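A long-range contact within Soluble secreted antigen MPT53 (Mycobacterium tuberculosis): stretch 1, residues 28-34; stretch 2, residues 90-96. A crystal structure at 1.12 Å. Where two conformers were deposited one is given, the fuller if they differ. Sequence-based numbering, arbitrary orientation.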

ATOM      1  N   VAL A  28      -0.723  -1.530   6.791  1.00  9.15           N
ATOM      2  CA  VAL A  28      -1.033  -2.203   5.524  1.00  8.58           C
ATOM      3  C   VAL A  28      -0.149  -1.538   4.471  1.00  8.65           C
ATOM      4  O   VAL A  28      -0.203  -0.326   4.281  1.00  9.46           O
ATOM      5  N   LEU A  29       0.621  -2.388   3.740  1.00  7.96           N
ATOM      6  CA  LEU A  29       1.277  -1.931   2.528  1.00  7.98           C
ATOM      7  C   LEU A  29       0.441  -2.360   1.331  1.00  8.33           C
ATOM      8  O   LEU A  29      -0.011  -3.523   1.275  1.00  9.97           O
ATOM      9  N   TRP A  30       0.249  -1.460   0.376  1.00  7.95           N
ATOM     10  CA  TRP A  30      -0.506  -1.767  -0.816  1.00  7.86           C
ATOM     11  C   TRP A  30       0.329  -1.356  -2.012  1.00  7.71           C
ATOM     12  O   TRP A  30       0.607  -0.173  -2.220  1.00  8.56           O
ATOM     13  N   PHE A  31       0.743  -2.365  -2.792  1.00  7.42           N
ATOM     14  CA  PHE A  31       1.582  -2.140  -3.993  1.00  8.43           C
ATOM     15  C   PHE A  31       0.698  -2.015  -5.183  1.00  7.52           C
ATOM     16  O   PHE A  31      -0.075  -2.943  -5.521  1.00  9.39           O
ATOM     17  N   TRP A  32       0.766  -0.872  -5.851  1.00  7.95           N
ATOM     18  CA  TRP A  32      -0.175  -0.566  -6.962  1.00  7.71           C
ATOM     19  C   TRP A  32       0.552   0.112  -8.102  1.00  7.17           C
ATOM     20  O   TRP A  32       1.670   0.626  -8.003  1.00  7.83           O
ATOM     21  N   THR A  33      -0.154   0.094  -9.270  1.00  7.99           N
ATOM     22  CA  THR A  33       0.229   0.944 -10.376  1.00  8.39           C
ATOM     23  C   THR A  33      -1.038   1.609 -10.898  1.00  7.99           C
ATOM     24  O   THR A  33      -2.110   1.019 -10.807  1.00  8.94           O
ATOM     25  N   PRO A  34      -0.972   2.852 -11.434  1.00  8.50           N
ATOM     26  CA  PRO A  34      -2.217   3.578 -11.677  1.00  8.86           C
ATOM     27  C   PRO A  34      -3.011   3.083 -12.864  1.00  8.84           C
ATOM     28  O   PRO A  34      -4.199   3.423 -12.992  1.00  9.57           O
ATOM     29  N   VAL A  90      12.826  -0.363  -5.999  1.00 11.12           N
ATOM     30  CA  VAL A  90      13.652  -0.920  -4.938  1.00 11.11           C
ATOM     31  C   VAL A  90      12.830  -1.475  -3.780  1.00  9.82           C
ATOM     32  O   VAL A  90      13.145  -2.528  -3.246  1.00 10.78           O
ATOM     33  N   ILE A  91      11.777  -0.743  -3.382  1.00 10.16           N
ATOM     34  CA  ILE A  91      10.952  -1.304  -2.286  1.00  9.82           C
ATOM     35  C   ILE A  91      10.150  -2.478  -2.778  1.00  8.73           C
ATOM     36  O   ILE A  91      10.011  -3.504  -2.076  1.00 10.13           O
ATOM     37  N   TRP A  92       9.631  -2.425  -4.001  1.00  9.61           N
ATOM     38  CA  TRP A  92       8.903  -3.549  -4.569  1.00 10.01           C
ATOM     39  C   TRP A  92       9.596  -4.826  -4.516  1.00 11.39           C
ATOM     40  O   TRP A  92       9.380  -5.931  -4.201  1.00 10.90           O
ATOM     41  N   ALA A  93      10.972  -4.564  -4.707  1.00  9.97           N
ATOM     42  CA  ALA A  93      12.268  -5.879  -4.893  1.00 12.04           C
ATOM     43  C   ALA A  93      12.325  -6.311  -3.466  1.00 11.11           C
ATOM     44  O   ALA A  93      12.405  -7.510  -3.263  1.00 12.49           O
ATOM     45  N   ARG A  94      12.338  -5.429  -2.470  1.00 12.57           N
ATOM     46  CA  ARG A  94      12.575  -5.806  -1.080  1.00 13.52           C
ATOM     47  C   ARG A  94      11.468  -6.738  -0.637  1.00 14.57           C
ATOM     48  O   ARG A  94      11.696  -7.624   0.180  1.00 16.13           O
ATOM     49  N   TYR A  95      10.254  -6.508  -1.163  1.00 13.98           N
ATOM     50  CA  TYR A  95       9.113  -7.256  -0.778  1.00 18.08           C
ATOM     51  C   TYR A  95       8.830  -8.352  -1.752  1.00 16.99           C
ATOM     52  O   TYR A  95       7.762  -8.931  -1.521  1.00 27.85           O
ATOM     53  N   ASN A  96       9.812  -8.596  -2.627  0.55 14.02           N
ATOM     54  CA  ASN A  96       9.615  -9.734  -3.504  0.55 14.69           C
ATOM     55  C   ASN A  96       8.198  -9.729  -4.096  0.55 10.61           C
ATOM     56  O   ASN A  96       7.500 -10.738  -4.114  0.55 13.08           O
TER

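The contact sets a buried strand, residues 28-32, against a short helix, residues 90-94, and the turn that follows it. The two axes come no closer than 10.7 Å, and at Phe-31 and Trp-92, the nearest pair, the CA atoms are still 7.5 Å apart. Side chains bridge that spacing, and aromatic rings supply most of the covered surface.

Strand alternation sets the first rule. Leu-29 and Phe-31 direct their CA-to-CB bonds toward the helix, Trp-32 directs its own away, and Val-28 and Trp-30 are out of reach. Phe-31 is the centre of the arrangement, with 102 Å² covered. Its chi1 of -66° (m) and chi2 of 84° bring the ring among Ile-91, Trp-92 and Tyr-95.

Trp-92, with 92 Å² covered, is the main partner. Its CA-to-CB bond points sideways, yet chi1 of -79° (m) and chi2 of 58° carry the indole in toward the strand. The edge of Phe-31 meets the face of the five-membered ring, with planes at 83° and centroids 4.8 Å apart; the closest atoms, Phe-31 CD2 and Trp-92 CE2, are 3.6 Å apart. Phe-31 CB lies over the six-membered ring of Trp-92, 3.8 Å from its centroid, in a CH-pi contact. One indole face thus receives both the root and the ring edge of the phenylalanine. The far end of the indole lies against the end of the strand and Thr-33: Trp-92 CZ2 comes edge-on to within 3.2 Å of Trp-32 O, and Trp-92 CH2 is 4.3 Å from Thr-33 CG2.

Tyr-95, with 51 Å² covered, closes the other part of the contact. It is the first residue to leave helical geometry, but its CB still points toward the strand, and chi1 is -84° (m). Phe-31 CZ touches Tyr-95 CB at 3.6 Å, while the two rings sit obliquely, planes at 49°. Leu-29, in the m,t rotamer, places CD1 over the tyrosine face, 3.9 Å from the ring centroid and 3.5 Å from Tyr-95 CZ. Ile-91 adds a looser touch, its CG2 4.4 Å from Phe-31 CE2.

No hydrogen bond crosses between the stretches. The polar atoms Trp-92 NE1 and Tyr-95 OH find their partners elsewhere in the structure, so these amphipathic rings can offer carbon surface here without leaving those groups unsatisfied. For a designer, the lesson is one phenylalanine fitted between an indole and a tyrosine, with a leucine methyl over the tyrosine face.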

ATOM      1  CB  VAL A  28      -2.519  -2.071   5.158  1.00 10.03           C
ATOM      2  CG1 VAL A  28      -2.789  -2.678   3.761  1.00 12.20           C
ATOM      3  CG2 VAL A  28      -3.458  -2.699   6.183  1.00 11.39           C
ATOM      4  CB  LEU A  29       2.678  -2.533   2.367  1.00  9.06           C
ATOM      5  CG  LEU A  29       3.640  -2.356   3.536  1.00 10.01           C
ATOM      6  CD1 LEU A  29       4.987  -2.979   3.201  1.00 11.76           C
ATOM      7  CD2 LEU A  29       3.770  -0.887   3.975  1.00 11.36           C
ATOM      8  CB  TRP A  30      -1.844  -1.031  -0.815  1.00  9.25           C
ATOM      9  CG  TRP A  30      -2.747  -1.327  -1.975  1.00  8.24           C
ATOM     10  CD1 TRP A  30      -3.189  -2.547  -2.411  1.00  9.35           C
ATOM     11  CD2 TRP A  30      -3.392  -0.374  -2.842  1.00  8.52           C
ATOM     12  NE1 TRP A  30      -4.029  -2.430  -3.483  1.00 10.14           N
ATOM     13  CE2 TRP A  30      -4.167  -1.107  -3.760  1.00  9.20           C
ATOM     14  CE3 TRP A  30      -3.361   1.029  -2.897  1.00  9.41           C
ATOM     15  CZ2 TRP A  30      -4.922  -0.462  -4.750  1.00 10.79           C
ATOM     16  CZ3 TRP A  30      -4.126   1.670  -3.898  1.00 10.76           C
ATOM     17  CH2 TRP A  30      -4.875   0.901  -4.786  1.00 11.03           C
ATOM     18  CB  PHE A  31       2.529  -3.357  -4.162  1.00  8.64           C
ATOM     19  CG  PHE A  31       3.537  -3.475  -3.042  1.00  8.96           C
ATOM     20  CD1 PHE A  31       3.231  -4.106  -1.828  1.00 10.32           C
ATOM     21  CD2 PHE A  31       4.826  -2.938  -3.196  1.00 10.07           C
ATOM     22  CE1 PHE A  31       4.180  -4.197  -0.833  1.00 11.52           C
ATOM     23  CE2 PHE A  31       5.765  -3.022  -2.174  1.00 11.00           C
ATOM     24  CZ  PHE A  31       5.454  -3.637  -0.967  1.00 11.91           C
ATOM     25  CB  TRP A  32      -1.254   0.348  -6.408  1.00  8.15           C
ATOM     26  CG  TRP A  32      -0.931   1.680  -5.839  1.00  7.51           C
ATOM     27  CD1 TRP A  32      -0.633   1.937  -4.536  1.00  7.75           C
ATOM     28  CD2 TRP A  32      -0.888   2.948  -6.512  1.00  8.05           C
ATOM     29  NE1 TRP A  32      -0.401   3.275  -4.321  1.00  7.99           N
ATOM     30  CE2 TRP A  32      -0.565   3.917  -5.528  1.00  7.85           C
ATOM     31  CE3 TRP A  32      -1.100   3.353  -7.829  1.00  9.38           C
ATOM     32  CZ2 TRP A  32      -0.452   5.283  -5.820  1.00  8.12           C
ATOM     33  CZ3 TRP A  32      -0.985   4.702  -8.117  1.00  9.43           C
ATOM     34  CH2 TRP A  32      -0.648   5.659  -7.129  1.00  9.19           C
ATOM     35  CB  THR A  33       0.904   0.130 -11.521  1.00  9.89           C
ATOM     36  OG1 THR A  33      -0.067  -0.752 -12.180  1.00 13.74           O
ATOM     37  CG2 THR A  33       2.092  -0.679 -11.137  1.00 14.18           C
ATOM     38  CB  PRO A  34      -1.729   5.025 -11.862  1.00  9.74           C
ATOM     39  CG  PRO A  34      -0.277   4.902 -12.296  1.00  9.42           C
ATOM     40  CD  PRO A  34       0.207   3.680 -11.508  1.00  9.70           C
ATOM     41  CB  VAL A  90      14.670   0.152  -4.494  1.00 13.00           C
ATOM     42  CG1 VAL A  90      15.402  -0.207  -3.198  1.00 15.42           C
ATOM     43  CG2 VAL A  90      15.706   0.417  -5.607  1.00 15.83           C
ATOM     44  CB  ILE A  91      10.027  -0.199  -1.677  1.00 11.33           C
ATOM     45  CG1 ILE A  91      10.873   1.009  -1.212  1.00 13.75           C
ATOM     46  CG2 ILE A  91       9.170  -0.776  -0.591  1.00 12.45           C
ATOM     47  CD1 ILE A  91       9.935   2.200  -0.952  1.00 18.17           C
ATOM     48  CB  TRP A  92       8.473  -3.345  -5.983  0.52 11.41           C
ATOM     49  CG  TRP A  92       7.274  -2.498  -6.069  0.52  9.78           C
ATOM     50  CD1 TRP A  92       7.107  -1.235  -5.599  0.52 10.59           C
ATOM     51  CD2 TRP A  92       6.037  -2.873  -6.692  0.52 10.27           C
ATOM     52  NE1 TRP A  92       5.921  -0.782  -5.866  0.52  8.77           N
ATOM     53  CE2 TRP A  92       5.206  -1.743  -6.541  0.52  9.63           C
ATOM     54  CE3 TRP A  92       5.499  -3.979  -7.355  0.52 12.92           C
ATOM     55  CZ2 TRP A  92       3.876  -1.496  -6.946  0.52  7.50           C
ATOM     56  CZ3 TRP A  92       4.186  -3.842  -7.803  0.52 12.74           C
ATOM     57  CH2 TRP A  92       3.475  -2.665  -7.587  0.52 13.15           C
ATOM     58  CB  ALA A  93      13.431  -5.327  -5.500  1.00 14.03           C
ATOM     59  CB  ARG A  94      12.760  -4.517  -0.256  1.00 16.74           C
ATOM     60  CG  ARG A  94      12.974  -4.759   1.230  1.00 23.42           C
ATOM     61  CD  ARG A  94      12.999  -3.313   1.769  1.00 33.78           C
ATOM     62  NE  ARG A  94      14.388  -2.916   1.789  1.00 47.16           N
ATOM     63  CZ  ARG A  94      15.307  -3.045   2.724  1.00 38.64           C
ATOM     64  NH1 ARG A  94      15.079  -3.596   3.909  1.00 34.35           N
ATOM     65  NH2 ARG A  94      16.509  -2.584   2.444  1.00 37.14           N
ATOM     66  CB  TYR A  95       7.845  -6.327  -0.658  1.00 19.64           C
ATOM     67  CG  TYR A  95       7.922  -5.715   0.733  1.00 19.28           C
ATOM     68  CD1 TYR A  95       7.327  -6.415   1.792  1.00 22.99           C
ATOM     69  CD2 TYR A  95       8.601  -4.531   0.962  1.00 19.44           C
ATOM     70  CE1 TYR A  95       7.361  -5.926   3.081  1.00 21.55           C
ATOM     71  CE2 TYR A  95       8.667  -4.027   2.266  1.00 19.80           C
ATOM     72  CZ  TYR A  95       8.033  -4.750   3.295  1.00 21.05           C
ATOM     73  OH  TYR A  95       8.164  -4.204   4.532  1.00 24.52           O
ATOM     74  CB  ASN A  96       9.769 -11.027  -2.701  0.55 14.11           C
ATOM     75  CG  ASN A  96       9.943 -12.197  -3.626  0.55 16.30           C
ATOM     76  OD1 ASN A  96      10.396 -12.038  -4.757  0.55 14.20           O
ATOM     77  ND2 ASN A  96       9.642 -13.401  -3.182  0.55 16.30           N
TER